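Local coordinates for protein SmhA (Serratia marcescens, PDB 7A27) that is one component of Smh, a tripartite alpha-pore-forming toxin, and probably takes part in building a pore in target-cell membranes, at residues Gln296-Ala299 with Leu300-Thr303; Leu344-Lys347 with Ser348-Ala352. All coordinates share one frame; numbering follows the deposited sequence.

Interaction 1: Gln296-Ala299 with Leu300-Thr303; sequences QRMA and LLPT
The carbonyl O of Gln296 lies 4.0 Å from CG of Leu300, one turn further on. Leu300 is turned back along the chain. Its CG sits beside its own backbone N (chi1 -46°), and this brings the branch next to that carbonyl. Arg297 comes next. Its O is 3.5 Å from the N of Leu300 and 4.1 Å from the N of Leu301. Its side chain leads off to helix 14-37, where NH1 makes a weak hydrogen bond to the O of Ser20.

Met298 makes both the hydrogen bond and the apolar side-chain contact. Its O accepts the N-H of Leu301 at 3.2 Å. The N-H...O angle is 156°, but the donor stands above the carbonyl plane, with a C=O...N angle of only 115°. This is an i to i+3 bond, tighter than the i to i+4 spacing of an alpha-helix. The same O lies 3.3 Å from CD of Pro302. The proline ring has no N-H, so it cannot supply the i+4 donor that a continuous helix would use here. This is consistent with the break between helix 272-299 and helix 301-321, two long rods of an elongated, mostly helical molecule. The side chains of Met298 and Leu301 run alongside each other. Met298 SD meets Leu301 CD2 at 3.7 Å, and both chains have CG anti to the backbone N. Leu79 of helix 48-96 packs on both of them. Leu133 of helix 104-155 touches Met298 as well.

Ala299 ends the segment. Its O approaches CD of Pro302 to 3.5 Å, so CD of Pro302 lies near two successive carbonyl oxygens.

Interaction 2: Leu344-Lys347 with Ser348-Ala352; sequences LFSK and SIDNA
Phe345 and Ile349 make the main side-chain contact, one helical turn apart and on the same flank of helix 325-358. Ile349 CD1 reaches Phe345 CE1 at 3.4 Å and CZ at 3.8 Å. The methyl meets the ring obliquely. Ile349 CG1 follows behind it, 3.7 Å from Phe345 CE1. The torsions explain the meeting. Phe345 has CG anti to its backbone N (chi1 177°). Ile349 has CG1 beside its own N (chi1 -59°), which turns this branch back toward the ring.

The backbone bonds are of the i to i+4 kind. Ser348 N donates to Leu344 O, Ile349 N to Phe345 O, Asp350 N to Ser346 O, and Asn351 N to Lys347 O. The bond from Ile349 N to Phe345 O is 3.0 Å long. This run of four shows a regular alpha-helix through the whole stretch.

The polar side chains meet more loosely. Asp350 folds back over the turn before it, and its CG lies 3.4 Å from Ser346 O. Its OD2 stays 4.1 Å from Ser346 OG, too far for a hydrogen bond. Lys347 NZ is 5.6 Å from Asp350 OD2. No salt bridge forms, although the opposite charges may still attract weakly.

One face is buried: Phe345 and Ile349 pack against other helices. Lys347 and Asp350 are exposed. Ala83 of helix 48-96 touches both buried side chains, while Leu14 and Met15 of helix 14-37 also pack on Phe345, whose ring meets that of His18. The amide of Asn351 leads away from the preceding turn, and its ND2 bonds to the O of Gly191 and the O of Gly193, tying helix 325-358 to the segment between helix 160-188 and strand 198-206.

How the interactions relate
Interaction 1 closes in the chain before interaction 2 opens. Helix 301-321 starts at the first, and helix 325-358, which follows it, carries the second. Their centres are 19 Å apart, and their nearest atoms are about 7 Å apart without touching. Both touch helix 48-96 and helix 14-37. Leu79 of helix 48-96 meets interaction 1, and Ala83, one turn on, meets interaction 2. The two differ in regularity: 296-303 is the junction of two helices, while 344-352 lies within one. Only interaction 2 lies near the calcium site. The side chain of Asn351 is about 10 Å from that of Asn359, a calcium ligand seen in a structure of this protein; no calcium is bound to this chain.

Interaction 1: Gln296-Ala299 with Leu300-Thr303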
# COMPACT_ATOMS: atom_id res chain seq x y z
N GLN A 296 -3.74 -8.92 -0.63
CA GLN A 296 -4.49 -9.67 0.42
C GLN A 296 -5.54 -8.77 1.09
O GLN A 296 -6.65 -9.28 1.35
CB GLN A 296 -3.54 -10.28 1.45
CG GLN A 296 -2.92 -11.60 0.98
CD GLN A 296 -1.75 -12.07 1.81
OE1 GLN A 296 -1.35 -11.44 2.79
NE2 GLN A 296 -1.17 -13.19 1.42
N ARG A 297 -5.24 -7.51 1.38
CA ARG A 297 -6.22 -6.59 2.03
C ARG A 297 -7.32 -6.26 1.03
O ARG A 297 -8.47 -6.13 1.45
CB ARG A 297 -5.58 -5.29 2.51
CG ARG A 297 -4.44 -5.49 3.49
CD ARG A 297 -4.83 -6.15 4.81
NE ARG A 297 -3.61 -6.72 5.40
CZ ARG A 297 -2.61 -6.00 5.96
NH1 ARG A 297 -2.66 -4.66 6.00
NH2 ARG A 297 -1.57 -6.65 6.45
N MET A 298 -6.97 -6.18 -0.26
CA MET A 298 -7.88 -5.85 -1.38
C MET A 298 -8.81 -7.04 -1.66
O MET A 298 -9.92 -6.80 -2.14
CB MET A 298 -7.05 -5.57 -2.62
CG MET A 298 -7.84 -5.03 -3.80
SD MET A 298 -8.72 -3.48 -3.60
CE MET A 298 -7.48 -2.66 -2.61
N ALA A 299 -8.41 -8.26 -1.33
CA ALA A 299 -9.20 -9.49 -1.57
C ALA A 299 -10.54 -9.42 -0.81
O ALA A 299 -11.54 -9.96 -1.30
CB ALA A 299 -8.43 -10.70 -1.13
N LEU A 300 -10.58 -8.74 0.33
CA LEU A 300 -11.78 -8.70 1.21
C LEU A 300 -12.73 -7.56 0.80
O LEU A 300 -13.90 -7.58 1.26
CB LEU A 300 -11.35 -8.53 2.67
CG LEU A 300 -10.21 -9.39 3.21
CD1 LEU A 300 -9.81 -8.88 4.59
CD2 LEU A 300 -10.56 -10.88 3.24
N LEU A 301 -12.29 -6.61 -0.03
CA LEU A 301 -13.07 -5.38 -0.36
C LEU A 301 -14.33 -5.72 -1.16
O LEU A 301 -15.40 -5.21 -0.82
CB LEU A 301 -12.18 -4.39 -1.10
CG LEU A 301 -12.81 -3.03 -1.37
CD1 LEU A 301 -13.24 -2.33 -0.10
CD2 LEU A 301 -11.86 -2.14 -2.13
N PRO A 302 -14.28 -6.55 -2.24
CA PRO A 302 -15.49 -6.89 -2.99
C PRO A 302 -16.59 -7.45 -2.07
O PRO A 302 -17.71 -7.00 -2.12
CB PRO A 302 -14.97 -7.94 -3.99
CG PRO A 302 -13.51 -7.63 -4.16
CD PRO A 302 -13.09 -7.19 -2.78
N THR A 303 -16.23 -8.42 -1.22
CA THR A 303 -17.14 -9.03 -0.22
C THR A 303 -17.77 -7.92 0.63
O THR A 303 -18.99 -7.97 0.82
CB THR A 303 -16.37 -10.03 0.65
OG1 THR A 303 -15.76 -10.94 -0.27
CG2 THR A 303 -17.24 -10.73 1.68

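Interaction 2: Leu344-Lys347 with Ser348-Ala352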
# COMPACT_ATOMS: atom_id res chain seq x y z
N LEU A 344 -18.39 10.58 7.96
CA LEU A 344 -17.13 10.36 8.70
C LEU A 344 -16.20 9.56 7.78
O LEU A 344 -15.00 9.93 7.64
CB LEU A 344 -17.44 9.60 9.99
CG LEU A 344 -16.48 9.84 11.16
CD1 LEU A 344 -17.07 10.91 12.09
CD2 LEU A 344 -16.17 8.54 11.93
N PHE A 345 -16.75 8.51 7.14
CA PHE A 345 -16.04 7.63 6.18
C PHE A 345 -15.54 8.50 5.02
O PHE A 345 -14.34 8.42 4.72
CB PHE A 345 -16.93 6.47 5.75
CG PHE A 345 -16.36 5.52 4.72
CD1 PHE A 345 -15.00 5.27 4.64
CD2 PHE A 345 -17.19 4.85 3.84
CE1 PHE A 345 -14.49 4.39 3.69
CE2 PHE A 345 -16.68 3.98 2.90
CZ PHE A 345 -15.33 3.74 2.84
N SER A 346 -16.41 9.33 4.44
CA SER A 346 -16.05 10.25 3.33
C SER A 346 -14.79 11.05 3.68
O SER A 346 -13.97 11.26 2.77
CB SER A 346 -17.21 11.14 2.97
OG SER A 346 -16.85 12.20 2.10
N LYS A 347 -14.63 11.50 4.93
CA LYS A 347 -13.45 12.31 5.35
C LYS A 347 -12.20 11.42 5.31
O LYS A 347 -11.15 11.86 4.80
CB LYS A 347 -13.59 12.87 6.76
CG LYS A 347 -14.84 13.69 7.05
CD LYS A 347 -15.02 15.00 6.29
CE LYS A 347 -16.32 15.66 6.70
NZ LYS A 347 -16.58 16.93 5.97
N SER A 348 -12.30 10.21 5.86
CA SER A 348 -11.21 9.20 5.86
C SER A 348 -10.71 9.01 4.42
O SER A 348 -9.48 8.96 4.21
CB SER A 348 -11.66 7.93 6.51
OG SER A 348 -10.64 6.95 6.43
N ILE A 349 -11.65 8.96 3.46
CA ILE A 349 -11.40 8.80 2.00
C ILE A 349 -10.70 10.04 1.46
O ILE A 349 -9.70 9.88 0.72
CB ILE A 349 -12.70 8.53 1.21
CG1 ILE A 349 -13.43 7.27 1.70
CG2 ILE A 349 -12.39 8.45 -0.29
CD1 ILE A 349 -12.79 5.98 1.22
N ASP A 350 -11.22 11.23 1.75
CA ASP A 350 -10.63 12.51 1.29
C ASP A 350 -9.14 12.55 1.65
O ASP A 350 -8.33 12.94 0.78
CB ASP A 350 -11.39 13.71 1.87
CG ASP A 350 -12.74 14.01 1.23
OD1 ASP A 350 -12.93 13.65 0.06
OD2 ASP A 350 -13.57 14.63 1.89
N ASN A 351 -8.80 12.13 2.88
CA ASN A 351 -7.41 12.17 3.41
C ASN A 351 -6.55 11.11 2.69
O ASN A 351 -5.38 11.40 2.42
CB ASN A 351 -7.35 12.04 4.94
CG ASN A 351 -5.95 12.28 5.50
OD1 ASN A 351 -5.27 13.23 5.11
ND2 ASN A 351 -5.50 11.44 6.41
N ALA A 352 -7.10 9.94 2.41
CA ALA A 352 -6.38 8.84 1.73
C ALA A 352 -6.01 9.28 0.31
O ALA A 352 -4.86 9.03 -0.11
CB ALA A 352 -7.19 7.57 1.71